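Local coordinates for phosphoglycerate kinase (Coxiella burnetii, PDB 4NG4), which catalyses the reversible transfer of a phosphoryl group between ATP and 3-phosphoglycerate in glycolysis, at residues 20-25 and 144-149; 197-202 and 312-317; 74-79 and 127-132; 273-278 and 286-291; 136-141 and 166-171. All blocks are in the same frame, centred on the assembly; numbering follows the deposited sequence.

Contact 1: 20-25 and 144-149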
# COMPACT_ATOMS: atom_id res chain seq x y z
N LEU A 20 4.09 -21.15 15.91
CA LEU A 20 5.41 -21.75 16.08
C LEU A 20 5.99 -21.49 17.47
O LEU A 20 5.71 -20.46 18.09
CB LEU A 20 6.37 -21.23 15.02
CG LEU A 20 6.00 -21.58 13.57
CD1 LEU A 20 6.75 -20.65 12.58
CD2 LEU A 20 6.29 -23.06 13.28
N ASN A 21 6.80 -22.44 17.94
CA ASN A 21 7.40 -22.37 19.26
C ASN A 21 8.79 -21.72 19.21
O ASN A 21 9.71 -22.27 18.60
CB ASN A 21 7.49 -23.79 19.83
CG ASN A 21 8.51 -23.91 20.93
OD1 ASN A 21 8.24 -23.61 22.10
ND2 ASN A 21 9.70 -24.35 20.56
N LEU A 22 8.93 -20.56 19.86
CA LEU A 22 10.14 -19.72 19.74
C LEU A 22 11.07 -19.79 20.96
O LEU A 22 12.07 -19.07 21.02
CB LEU A 22 9.74 -18.26 19.52
CG LEU A 22 8.58 -18.00 18.56
CD1 LEU A 22 8.48 -16.50 18.25
CD2 LEU A 22 8.71 -18.81 17.29
N HIS A 23 10.73 -20.65 21.92
CA HIS A 23 11.52 -20.82 23.14
C HIS A 23 12.99 -21.07 22.81
O HIS A 23 13.33 -22.09 22.20
CB HIS A 23 10.97 -21.98 23.99
CG HIS A 23 11.36 -21.94 25.43
ND1 HIS A 23 10.50 -22.33 26.43
CD2 HIS A 23 12.50 -21.53 26.04
CE1 HIS A 23 11.10 -22.17 27.60
NE2 HIS A 23 12.31 -21.70 27.39
N ASN A 24 13.84 -20.12 23.19
CA ASN A 24 15.31 -20.27 23.13
C ASN A 24 15.88 -20.41 21.72
O ASN A 24 17.04 -20.79 21.56
CB ASN A 24 15.74 -21.47 23.99
CG ASN A 24 17.02 -21.21 24.76
OD1 ASN A 24 18.12 -21.23 24.20
ND2 ASN A 24 16.88 -20.96 26.05
N LYS A 25 15.09 -20.08 20.71
CA LYS A 25 15.54 -20.20 19.33
C LYS A 25 16.14 -18.89 18.85
O LYS A 25 15.92 -17.83 19.45
CB LYS A 25 14.38 -20.64 18.43
CG LYS A 25 14.04 -22.13 18.53
CD LYS A 25 13.15 -22.57 17.37
CE LYS A 25 13.14 -24.08 17.17
NZ LYS A 25 12.62 -24.42 15.82
N CYS A 144 20.09 -18.37 11.45
CA CYS A 144 18.87 -18.48 12.25
C CYS A 144 18.17 -19.84 12.15
O CYS A 144 18.28 -20.56 11.16
CB CYS A 144 17.89 -17.38 11.84
SG CYS A 144 16.92 -17.81 10.40
N ASP A 145 17.43 -20.16 13.21
CA ASP A 145 16.55 -21.33 13.23
C ASP A 145 15.26 -21.01 12.48
O ASP A 145 14.82 -21.79 11.64
CB ASP A 145 16.18 -21.71 14.66
CG ASP A 145 17.37 -22.17 15.46
OD1 ASP A 145 17.95 -23.22 15.11
OD2 ASP A 145 17.72 -21.49 16.46
N ILE A 146 14.66 -19.86 12.80
CA ILE A 146 13.40 -19.43 12.20
C ILE A 146 13.52 -18.04 11.57
O ILE A 146 14.13 -17.14 12.15
CB ILE A 146 12.25 -19.39 13.24
CG1 ILE A 146 12.07 -20.75 13.91
CG2 ILE A 146 10.95 -18.95 12.57
CD1 ILE A 146 11.11 -20.71 15.06
N PHE A 147 12.92 -17.88 10.39
CA PHE A 147 12.81 -16.58 9.74
C PHE A 147 11.36 -16.12 9.75
O PHE A 147 10.47 -16.88 9.37
CB PHE A 147 13.31 -16.64 8.30
CG PHE A 147 13.16 -15.34 7.55
CD1 PHE A 147 13.79 -14.19 8.00
CD2 PHE A 147 12.40 -15.27 6.39
CE1 PHE A 147 13.68 -13.00 7.33
CE2 PHE A 147 12.27 -14.07 5.71
CZ PHE A 147 12.92 -12.93 6.18
N VAL A 148 11.14 -14.87 10.17
CA VAL A 148 9.81 -14.28 10.22
C VAL A 148 9.74 -13.07 9.28
O VAL A 148 10.32 -12.02 9.59
CB VAL A 148 9.46 -13.85 11.65
CG1 VAL A 148 8.03 -13.37 11.71
CG2 VAL A 148 9.65 -14.99 12.59
N MET A 149 9.07 -13.23 8.14
CA MET A 149 8.82 -12.12 7.23
C MET A 149 7.65 -11.32 7.75
O MET A 149 6.50 -11.71 7.58
CB MET A 149 8.53 -12.60 5.80
CG MET A 149 8.26 -11.47 4.78
SD MET A 149 9.39 -10.08 4.90
CE MET A 149 9.29 -9.38 3.26
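In the parallel beta-sheet of the Rossmann-like N-terminal domain, Leu-22 and Lys-25 of the loop entering strand 26-31 close over Ile-146, the first residue of strand 146-149. The loop folds as a type II beta turn from Leu-22 to Lys-25, closed by Lys-25 N to Leu-22 O at 3.2 Å, which brings its first and last side chains to the same isoleucine. No hydrogen bond joins 20-25 to 144-149 directly; the contact is mostly apolar. Ile-146 reaches out with CG1 anti to its carbonyl carbon (chi1 -57°), and its terminal CD1 does most of the touching. Leu-22 crosses it at about a right angle, CD2 lying 3.8 Å from CD1 of Ile-146. Lys-25 also crosses Ile-146 at about a right angle and uses its methylenes rather than its charge. Leu-171 of the next strand touches both Lys-25 and Ile-146 and extends this patch. Asp-145 faces the loop too, but its OD2 accepts a hydrogen bond from the backbone N of Arg-26, just past the turn, where strand pairing with Ile-146 also begins. The ammonium of Lys-25 is not paired with this carboxylate: NZ stays 5.5 Å from Asp-145 OD1, at most a diffuse attraction. The nearest approach of lysine to isoleucine is Lys-25 CD to Ile-146 CD1, 3.6 Å.

Contact 2: 197-202 and 312-317. With ADP (adenosine-5'-diphosphate), chain E.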
# COMPACT_ATOMS: atom_id res chain seq x y z
N VAL A 197 -17.63 -2.58 -3.39
CA VAL A 197 -17.39 -1.43 -4.27
C VAL A 197 -15.93 -1.01 -4.26
O VAL A 197 -15.30 -0.97 -3.21
CB VAL A 197 -18.24 -0.22 -3.86
CG1 VAL A 197 -17.94 0.96 -4.76
CG2 VAL A 197 -19.71 -0.57 -3.93
N ALA A 198 -15.40 -0.67 -5.42
CA ALA A 198 -14.00 -0.28 -5.54
C ALA A 198 -13.93 1.07 -6.21
O ALA A 198 -14.35 1.21 -7.35
CB ALA A 198 -13.24 -1.31 -6.35
N VAL A 199 -13.42 2.07 -5.49
CA VAL A 199 -13.16 3.41 -6.05
C VAL A 199 -11.69 3.51 -6.43
O VAL A 199 -10.81 3.21 -5.63
CB VAL A 199 -13.47 4.49 -5.00
CG1 VAL A 199 -13.32 5.87 -5.57
CG2 VAL A 199 -14.87 4.27 -4.42
N VAL A 200 -11.42 3.94 -7.66
CA VAL A 200 -10.04 3.98 -8.17
C VAL A 200 -9.80 5.31 -8.88
O VAL A 200 -10.42 5.59 -9.91
CB VAL A 200 -9.78 2.80 -9.13
CG1 VAL A 200 -8.46 2.98 -9.91
CG2 VAL A 200 -9.82 1.48 -8.36
N GLY A 201 -8.93 6.13 -8.30
CA GLY A 201 -8.65 7.47 -8.80
C GLY A 201 -7.16 7.71 -8.98
O GLY A 201 -6.33 6.94 -8.51
N GLY A 202 -6.83 8.76 -9.70
CA GLY A 202 -5.44 9.03 -9.99
C GLY A 202 -5.20 9.76 -11.29
O GLY A 202 -6.14 10.07 -12.02
N LYS A 312 -24.46 7.12 -2.67
CA LYS A 312 -25.44 6.02 -2.59
C LYS A 312 -24.74 4.67 -2.54
O LYS A 312 -25.06 3.85 -1.69
CB LYS A 312 -26.41 6.08 -3.78
CG LYS A 312 -27.60 5.09 -3.72
CD LYS A 312 -28.78 5.57 -4.62
CE LYS A 312 -29.92 4.53 -4.77
NZ LYS A 312 -30.54 4.15 -3.46
N LEU A 313 -23.77 4.46 -3.42
CA LEU A 313 -23.09 3.17 -3.52
C LEU A 313 -22.26 2.85 -2.26
O LEU A 313 -22.16 1.68 -1.84
CB LEU A 313 -22.22 3.11 -4.79
CG LEU A 313 -22.95 3.29 -6.12
CD1 LEU A 313 -22.00 3.41 -7.32
CD2 LEU A 313 -23.94 2.17 -6.33
N MET A 314 -21.67 3.89 -1.65
CA MET A 314 -20.94 3.72 -0.39
C MET A 314 -21.89 3.34 0.75
O MET A 314 -21.58 2.43 1.54
CB MET A 314 -20.15 4.98 -0.01
CG MET A 314 -19.02 5.36 -0.99
SD MET A 314 -18.10 3.97 -1.67
CE MET A 314 -17.85 4.57 -3.34
N ALA A 315 -23.02 4.03 0.83
CA ALA A 315 -24.01 3.80 1.89
C ALA A 315 -24.62 2.38 1.84
O ALA A 315 -24.94 1.78 2.86
CB ALA A 315 -25.09 4.86 1.82
N GLN A 316 -24.74 1.86 0.62
CA GLN A 316 -25.33 0.56 0.38
C GLN A 316 -24.30 -0.56 0.44
O GLN A 316 -24.67 -1.74 0.43
CB GLN A 316 -25.99 0.55 -0.99
CG GLN A 316 -27.18 1.47 -1.10
CD GLN A 316 -27.68 1.62 -2.53
OE1 GLN A 316 -26.93 1.39 -3.49
NE2 GLN A 316 -28.95 2.04 -2.67
N ALA A 317 -23.02 -0.20 0.48
CA ALA A 317 -21.92 -1.15 0.34
C ALA A 317 -21.74 -1.98 1.60
O ALA A 317 -21.93 -1.48 2.71
CB ALA A 317 -20.63 -0.43 0.02
PB ADP E . -2.84 7.67 -4.79
O1B ADP E . -3.70 8.17 -3.66
O2B ADP E . -1.38 8.08 -4.66
O3B ADP E . -3.05 6.21 -5.14
PA ADP E . -2.76 8.47 -7.55
O1A ADP E . -1.27 8.28 -7.43
O2A ADP E . -3.52 7.51 -8.42
O3A ADP E . -3.44 8.45 -6.07
O5' ADP E . -2.98 9.98 -8.09
C5' ADP E . -3.61 11.01 -7.31
C4' ADP E . -3.05 12.38 -7.68
O4' ADP E . -3.53 12.75 -8.97
C3' ADP E . -3.47 13.45 -6.68
O3' ADP E . -2.33 14.07 -6.07
C2' ADP E . -4.33 14.43 -7.48
O2' ADP E . -4.00 15.80 -7.22
C1' ADP E . -4.09 14.08 -8.94
N9 ADP E . -5.35 14.19 -9.75
C8 ADP E . -6.50 13.50 -9.56
N7 ADP E . -7.43 13.87 -10.47
C5 ADP E . -6.89 14.82 -11.26
C6 ADP E . -7.33 15.63 -12.43
N6 ADP E . -8.58 15.52 -12.94
N1 ADP E . -6.43 16.49 -12.96
C2 ADP E . -5.17 16.65 -12.48
N3 ADP E . -4.72 15.94 -11.42
C4 ADP E . -5.51 15.03 -10.79
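Strand 197-202 and the last turn of helix 304-316 (residues 312-316) run at 140° between their N-to-C directions, their axes 9.6 Å apart at closest, and the backbones come nearest where Val-197 faces Ala-317. The contact is carried by apolar side chains, with one backbone carbonyl among the partners. Val-197 is turned toward the helix and splits its two methyls between different partners: CG1 sits 3.9 Å from CE of Met-314, while CG2 lies 4.1 Å from CB of Ala-317 and also close to the carbonyl O of Leu-313. Met-314 bends at chi2 (-39°) and again at chi3, which turns its terminal methyl to the strand; its side chain as a whole crosses that of Val-197 at about a right angle. The same CE lies against Val-199 CG2, at a modelled separation too short to be trusted. Beyond these valines the strand runs on to Gly-201 and Gly-202, part of the ADP pocket, where CA of Gly-202 borders the alpha-phosphate oxygen O2A. The contact thus lies behind the nucleotide site of the C-terminal domain. Strand 196-202 is flanked in the parallel sheet by 221-226 and 319-323; helix 304-316 leads directly into the latter, and Leu-341, Ala-344 and Val-345 of helix 336-347 pack on Met-314 beside it.

Contact 3: 74-79 and 127-132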
# COMPACT_ATOMS: atom_id res chain seq x y z
N PRO A 74 21.31 2.89 0.12
CA PRO A 74 22.76 3.01 0.14
C PRO A 74 23.40 2.31 -1.06
O PRO A 74 22.71 1.57 -1.77
CB PRO A 74 23.14 2.30 1.43
CG PRO A 74 22.12 1.24 1.54
CD PRO A 74 20.85 1.86 1.07
N GLU A 75 24.69 2.56 -1.29
CA GLU A 75 25.47 1.84 -2.30
C GLU A 75 25.92 0.50 -1.69
O GLU A 75 26.63 0.46 -0.68
CB GLU A 75 26.69 2.67 -2.76
CG GLU A 75 27.70 1.91 -3.64
CD GLU A 75 28.88 2.75 -4.08
OE1 GLU A 75 28.70 3.96 -4.33
OE2 GLU A 75 30.00 2.20 -4.20
N GLU A 76 25.48 -0.60 -2.30
CA GLU A 76 25.82 -1.92 -1.78
C GLU A 76 27.33 -2.06 -1.63
O GLU A 76 28.09 -1.90 -2.59
CB GLU A 76 25.23 -3.03 -2.64
CG GLU A 76 23.83 -3.37 -2.24
CD GLU A 76 23.12 -4.33 -3.17
OE1 GLU A 76 21.90 -4.52 -2.99
OE2 GLU A 76 23.78 -4.90 -4.07
N GLY A 77 27.75 -2.33 -0.39
CA GLY A 77 29.15 -2.52 -0.05
C GLY A 77 29.81 -1.28 0.50
O GLY A 77 30.95 -1.34 0.92
N LYS A 78 29.09 -0.16 0.50
CA LYS A 78 29.65 1.12 0.94
C LYS A 78 28.91 1.63 2.17
O LYS A 78 27.84 2.26 2.05
CB LYS A 78 29.58 2.14 -0.19
CG LYS A 78 30.23 3.49 0.11
CD LYS A 78 29.65 4.55 -0.81
CE LYS A 78 30.53 5.75 -0.95
NZ LYS A 78 30.42 6.37 -2.32
N PHE A 79 29.48 1.36 3.33
CA PHE A 79 28.92 1.83 4.60
C PHE A 79 28.99 3.35 4.71
O PHE A 79 30.06 3.96 4.50
CB PHE A 79 29.62 1.18 5.80
CG PHE A 79 29.21 1.77 7.12
CD1 PHE A 79 27.95 1.54 7.62
CD2 PHE A 79 30.08 2.56 7.85
CE1 PHE A 79 27.56 2.09 8.85
CE2 PHE A 79 29.70 3.10 9.06
CZ PHE A 79 28.43 2.87 9.56
N LYS A 127 26.57 -6.28 -0.43
CA LYS A 127 26.74 -6.77 -1.81
C LYS A 127 25.77 -7.95 -2.03
O LYS A 127 25.95 -9.02 -1.42
CB LYS A 127 28.18 -7.27 -2.06
CG LYS A 127 29.17 -6.25 -2.62
CD LYS A 127 30.51 -6.95 -2.95
CE LYS A 127 31.51 -6.07 -3.73
NZ LYS A 127 32.62 -5.56 -2.88
N GLY A 128 24.74 -7.73 -2.86
CA GLY A 128 23.86 -8.81 -3.31
C GLY A 128 22.41 -8.81 -2.83
O GLY A 128 21.61 -9.65 -3.25
N GLU A 129 22.06 -7.88 -1.95
CA GLU A 129 20.69 -7.77 -1.46
C GLU A 129 19.70 -7.54 -2.59
O GLU A 129 18.72 -8.28 -2.75
CB GLU A 129 20.57 -6.63 -0.44
CG GLU A 129 19.14 -6.17 -0.13
CD GLU A 129 18.36 -7.13 0.76
OE1 GLU A 129 17.60 -6.64 1.64
OE2 GLU A 129 18.50 -8.37 0.62
N ASN A 130 19.95 -6.50 -3.38
CA ASN A 130 19.05 -6.14 -4.47
C ASN A 130 18.86 -7.20 -5.60
O ASN A 130 17.81 -7.25 -6.24
CB ASN A 130 19.45 -4.79 -5.05
CG ASN A 130 18.72 -4.50 -6.29
OD1 ASN A 130 17.54 -4.16 -6.25
ND2 ASN A 130 19.39 -4.68 -7.43
N GLU A 131 19.87 -8.05 -5.84
CA GLU A 131 19.76 -9.12 -6.84
C GLU A 131 19.21 -10.43 -6.26
O GLU A 131 19.09 -11.42 -6.98
CB GLU A 131 21.13 -9.43 -7.43
CG GLU A 131 21.69 -8.44 -8.43
CD GLU A 131 23.14 -8.79 -8.79
OE1 GLU A 131 23.58 -9.93 -8.46
OE2 GLU A 131 23.84 -7.93 -9.39
N ASN A 132 18.92 -10.46 -4.96
CA ASN A 132 18.50 -11.69 -4.30
C ASN A 132 19.50 -12.80 -4.57
O ASN A 132 19.14 -13.90 -4.97
CB ASN A 132 17.11 -12.10 -4.76
CG ASN A 132 16.45 -13.07 -3.81
OD1 ASN A 132 16.49 -12.89 -2.60
ND2 ASN A 132 15.81 -14.09 -4.37
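Hydrogen bonding dominates the meeting of Glu-76 with Gly-128 and Asn-130, between two surface loops of the N-terminal domain. The Glu-76 carboxylate reaches across on an extended chain (chi2 172°) and takes one backbone N-H with each oxygen. Asn-130 N donates to OE1 of Glu-76 at 2.8 Å, reaching it on the syn side and close to the carboxylate plane. Gly-128 N donates to OE2 of Glu-76 at 3.2 Å; this bond is nearly straight at the hydrogen (167°), but the donor stands well above the carboxylate plane. The van der Waals contacts are slight by comparison: Glu-76 CB rests 4.1 Å from Lys-127 CA, and Asn-130 CB lies alongside OE1. Turns shape both partners. Glu-75 to Lys-78 form a type II turn with Gly-77 in its third position, and Glu-129 to Asn-132 form a type I turn whose second residue, Asn-130, supplies the N-H. Gly-77 also pairs through its backbone with Phe-125, while Glu-129 sends its carboxylate away to Ser-161 N and lies near Arg-124, a predicted substrate-binding residue. One carboxylate gripped by two main-chain N-H groups ties the loops together and fixes its rotation. Those bonds would favour the ionised form of Glu-76, although Glu-129 OE2, 6.3 Å from its OE1, and the carboxylate of Glu-131 probably work mildly against it.

Contact 4: 273-278 and 286-291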
# COMPACT_ATOMS: atom_id res chain seq x y z
N VAL A 273 -19.34 17.84 -13.40
CA VAL A 273 -17.94 18.12 -12.99
C VAL A 273 -17.75 19.59 -12.66
O VAL A 273 -18.56 20.43 -13.05
CB VAL A 273 -16.94 17.77 -14.13
CG1 VAL A 273 -16.86 16.27 -14.36
CG2 VAL A 273 -17.32 18.49 -15.40
N ILE A 274 -16.68 19.94 -11.95
CA ILE A 274 -16.37 21.35 -11.78
C ILE A 274 -15.12 21.72 -12.54
O ILE A 274 -14.07 21.10 -12.39
CB ILE A 274 -16.26 21.79 -10.31
CG1 ILE A 274 -16.08 23.30 -10.23
CG2 ILE A 274 -15.08 21.14 -9.66
CD1 ILE A 274 -16.78 23.93 -9.01
N VAL A 275 -15.25 22.76 -13.36
CA VAL A 275 -14.23 23.14 -14.31
C VAL A 275 -13.77 24.56 -14.05
O VAL A 275 -14.50 25.37 -13.48
CB VAL A 275 -14.72 23.02 -15.78
CG1 VAL A 275 -15.35 21.67 -16.04
CG2 VAL A 275 -15.73 24.10 -16.13
N ALA A 276 -12.55 24.85 -14.47
CA ALA A 276 -11.98 26.18 -14.41
C ALA A 276 -11.00 26.26 -15.57
O ALA A 276 -10.65 25.23 -16.15
CB ALA A 276 -11.26 26.40 -13.10
N ASP A 277 -10.57 27.46 -15.91
CA ASP A 277 -9.63 27.64 -17.02
C ASP A 277 -8.18 27.85 -16.55
O ASP A 277 -7.30 28.16 -17.35
CB ASP A 277 -10.11 28.77 -17.95
CG ASP A 277 -9.81 30.16 -17.43
OD1 ASP A 277 -9.62 30.32 -16.20
OD2 ASP A 277 -9.77 31.10 -18.27
N GLU A 278 -7.95 27.68 -15.24
CA GLU A 278 -6.61 27.69 -14.65
C GLU A 278 -6.72 27.04 -13.28
O GLU A 278 -7.71 27.25 -12.59
CB GLU A 278 -6.03 29.13 -14.57
CG GLU A 278 -6.48 29.96 -13.35
CD GLU A 278 -6.10 31.43 -13.45
OE1 GLU A 278 -5.82 31.90 -14.58
OE2 GLU A 278 -6.09 32.12 -12.39
N THR A 286 -16.71 26.43 -11.96
CA THR A 286 -18.05 26.36 -12.55
C THR A 286 -18.57 24.93 -12.63
O THR A 286 -17.93 24.08 -13.23
CB THR A 286 -18.05 26.92 -13.96
OG1 THR A 286 -17.51 28.24 -13.93
CG2 THR A 286 -19.46 26.93 -14.54
N VAL A 287 -19.74 24.69 -12.05
CA VAL A 287 -20.36 23.36 -12.08
C VAL A 287 -21.13 23.19 -13.39
O VAL A 287 -21.92 24.05 -13.78
CB VAL A 287 -21.27 23.10 -10.86
CG1 VAL A 287 -21.88 21.70 -10.95
CG2 VAL A 287 -20.47 23.27 -9.57
N LYS A 288 -20.89 22.06 -14.05
CA LYS A 288 -21.27 21.86 -15.44
C LYS A 288 -21.74 20.45 -15.66
O LYS A 288 -21.32 19.51 -14.97
CB LYS A 288 -20.07 22.09 -16.37
CG LYS A 288 -19.76 23.54 -16.67
CD LYS A 288 -19.08 23.71 -18.04
CE LYS A 288 -18.88 25.17 -18.37
NZ LYS A 288 -18.65 25.42 -19.82
N ASN A 289 -22.58 20.29 -16.67
CA ASN A 289 -22.83 18.98 -17.22
C ASN A 289 -21.68 18.64 -18.15
O ASN A 289 -21.18 19.50 -18.91
CB ASN A 289 -24.15 18.94 -17.97
CG ASN A 289 -24.67 17.51 -18.17
OD1 ASN A 289 -23.98 16.65 -18.76
ND2 ASN A 289 -25.89 17.26 -17.69
N ILE A 290 -21.26 17.39 -18.09
CA ILE A 290 -20.27 16.88 -19.01
C ILE A 290 -20.50 17.36 -20.46
O ILE A 290 -19.53 17.60 -21.19
CB ILE A 290 -20.25 15.35 -18.88
CG1 ILE A 290 -19.20 14.71 -19.78
CG2 ILE A 290 -21.64 14.75 -19.14
CD1 ILE A 290 -19.19 13.19 -19.63
N ASP A 291 -21.76 17.50 -20.88
CA ASP A 291 -22.12 18.12 -22.17
C ASP A 291 -21.37 19.41 -22.43
O ASP A 291 -20.86 19.64 -23.52
CB ASP A 291 -23.62 18.50 -22.21
CG ASP A 291 -24.56 17.32 -21.99
OD1 ASP A 291 -24.25 16.19 -22.43
OD2 ASP A 291 -25.63 17.55 -21.38
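Val-275 lays its CG2 across the methylenes of Lys-288 at about a right angle, with Lys-288 CD 3.9 Å away. Both project from the same face of a beta hairpin as Val-273 and Thr-286. On the other face Ile-274 meets Val-287, CD1 to CG2 at 3.8 Å. Between the two faces the antiparallel backbones are joined by two hydrogen-bonded pairs. Val-273 and Lys-288 exchange N-H and C=O both ways, each bond 3.0 Å from N to O, and Val-275 does the same with Thr-286, giving N to O at 2.9 Å from Thr-286 to Val-275. Between them Ile-274 and Val-287 form the non-hydrogen-bonded pair, where Ile-274 CA points its hydrogen at Thr-286 O and Val-287 CA does so at Val-273 O. The strands are strongly twisted, 125° between their directions. Past the pairing, Asn-289 OD1 accepts from Asp-291 N in an Asx turn that leads the chain off the strand. Lys-288 runs its ammonium away to Ala-292 O and a salt bridge with Glu-297. Strand 272-276 is the middle one of three in this small antiparallel sheet, with 286-289 at one edge and 298-300 at the other; Ile-274 pairs across to Phe-300 and Asp-301, the latter a magnesium site residue.

Contact 5: 136-141 and 166-171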
# COMPACT_ATOMS: atom_id res chain seq x y z
N LEU A 136 24.49 -15.08 -0.70
CA LEU A 136 24.11 -14.18 0.39
C LEU A 136 22.93 -14.70 1.19
O LEU A 136 22.92 -14.63 2.41
CB LEU A 136 23.76 -12.79 -0.16
CG LEU A 136 23.14 -11.78 0.82
CD1 LEU A 136 23.87 -11.70 2.16
CD2 LEU A 136 23.08 -10.40 0.18
N ALA A 137 21.92 -15.20 0.48
CA ALA A 137 20.69 -15.69 1.10
C ALA A 137 20.95 -16.90 1.97
O ALA A 137 20.49 -16.95 3.10
CB ALA A 137 19.66 -16.01 0.04
N LYS A 138 21.68 -17.87 1.43
CA LYS A 138 22.03 -19.08 2.19
C LYS A 138 22.75 -18.71 3.50
O LYS A 138 22.52 -19.32 4.53
CB LYS A 138 22.90 -20.01 1.35
CG LYS A 138 22.14 -20.74 0.27
CD LYS A 138 23.08 -21.38 -0.75
CE LYS A 138 22.33 -22.31 -1.70
NZ LYS A 138 23.20 -22.83 -2.80
N ARG A 139 23.58 -17.68 3.44
CA ARG A 139 24.36 -17.24 4.59
C ARG A 139 23.45 -16.63 5.66
O ARG A 139 23.65 -16.86 6.85
CB ARG A 139 25.42 -16.22 4.15
CG ARG A 139 26.69 -16.20 5.00
CD ARG A 139 27.89 -15.76 4.15
NE ARG A 139 27.62 -14.53 3.38
CZ ARG A 139 28.37 -14.07 2.37
NH1 ARG A 139 29.46 -14.73 1.98
NH2 ARG A 139 28.03 -12.95 1.75
N MET A 140 22.48 -15.84 5.23
CA MET A 140 21.45 -15.30 6.12
C MET A 140 20.65 -16.43 6.77
O MET A 140 20.29 -16.34 7.94
CB MET A 140 20.49 -14.36 5.36
CG MET A 140 21.12 -13.07 4.81
SD MET A 140 19.89 -11.84 4.28
CE MET A 140 20.91 -10.43 3.95
N ALA A 141 20.38 -17.48 5.99
CA ALA A 141 19.61 -18.64 6.46
C ALA A 141 20.39 -19.49 7.46
O ALA A 141 19.80 -20.15 8.32
CB ALA A 141 19.17 -19.49 5.29
N ALA A 166 14.17 -16.59 3.02
CA ALA A 166 13.02 -17.45 3.30
C ALA A 166 13.02 -18.73 2.45
O ALA A 166 12.49 -19.76 2.87
CB ALA A 166 11.71 -16.70 3.09
N ALA A 167 13.63 -18.66 1.26
CA ALA A 167 13.75 -19.82 0.40
C ALA A 167 14.59 -20.93 1.04
O ALA A 167 14.28 -22.11 0.87
CB ALA A 167 14.33 -19.43 -0.95
N TYR A 168 15.63 -20.53 1.79
CA TYR A 168 16.62 -21.48 2.35
C TYR A 168 16.70 -21.55 3.89
O TYR A 168 17.63 -22.16 4.43
CB TYR A 168 18.02 -21.15 1.80
CG TYR A 168 18.10 -21.10 0.29
CD1 TYR A 168 18.12 -22.28 -0.46
CD2 TYR A 168 18.17 -19.88 -0.38
CE1 TYR A 168 18.20 -22.25 -1.85
CE2 TYR A 168 18.25 -19.83 -1.78
CZ TYR A 168 18.27 -21.03 -2.50
OH TYR A 168 18.35 -21.01 -3.88
N ALA A 169 15.76 -20.93 4.60
CA ALA A 169 15.76 -20.93 6.07
C ALA A 169 15.06 -22.17 6.62
O ALA A 169 13.99 -22.53 6.13
CB ALA A 169 15.09 -19.68 6.60
N LYS A 170 15.67 -22.82 7.62
CA LYS A 170 15.14 -24.03 8.28
C LYS A 170 13.63 -24.00 8.45
O LYS A 170 12.94 -24.96 8.12
CB LYS A 170 15.76 -24.20 9.67
CG LYS A 170 17.02 -25.08 9.73
CD LYS A 170 18.08 -24.51 10.68
CE LYS A 170 18.85 -23.35 10.01
NZ LYS A 170 19.91 -22.75 10.88
N LEU A 171 13.13 -22.88 8.97
CA LEU A 171 11.72 -22.68 9.25
C LEU A 171 11.36 -21.24 8.87
O LEU A 171 12.01 -20.30 9.33
CB LEU A 171 11.47 -22.97 10.74
CG LEU A 171 10.26 -23.79 11.20
CD1 LEU A 171 9.71 -24.70 10.11
CD2 LEU A 171 10.60 -24.61 12.45
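Helix 134-142 packs beside residues 166-171, at helix 160-168 and the chain that follows, in the alpha/beta N-terminal domain, small alanines on one meeting the bulk of Tyr-168 on the other. The tyrosine is the main bump. Its ring stands against the helix flank formed by Ala-137 and Lys-138, CG being anti to the carbonyl carbon (chi1 -54°). Lys-138 CG lies over one face of the ring, 4.2 Å from its centroid, as a CH-pi contact, and the extended chain then carries on obliquely past CE1. Ala-167 CB covers the opposite face, so the ring is held between two aliphatic groups. The Lys-138 ammonium is too distant, 5.6 Å from NZ to the ring centroid, for more than a weak cation-pi attraction. Ala-137 CB approaches Tyr-168 CD2 obliquely, 4.2 Å away. One helical turn on, Ala-141 is the second bump: its CB drops into the hollow at Tyr-168 and Ala-169, bounded by Tyr-168 CB at 4.0 Å, the Tyr-168 carbonyl and Ala-169 CB. The small methyl lets the backbones draw together, with Ala-141 and Ala-169 CA atoms 4.5 Å apart. Lys-170 curls back along this rim, and its NZ is hydrogen-bonded to Cys-144 O while lying 3.7 Å from Ala-141 O.

Contacts 1, 3 and 5 belong to the N-terminal domain, contacts 2 and 4 to the nucleotide-binding one, on the opposite side of the chain's centre. Contact 2 is the buried one, largely apolar between strand and helix; contact 3 lies at the surface and relies on a carboxylate gripping backbone N-H groups. Contacts 1, 4 and 5 are partly buried: a loop on a strand, a hydrogen-bonded hairpin, and a helix against the tyrosine and following loop of another. Contacts 1 and 5 adjoin: the helices of contact 5 precede and follow strand 146-149 of contact 1 in the chain, and Phe-147 N probably bonds to Leu-171 O between them. Contact 5 also reaches contact 3, Leu-136 packing on the 127-129 backbone. Contacts 2 and 4 stay about 13 Å apart at nearest atoms.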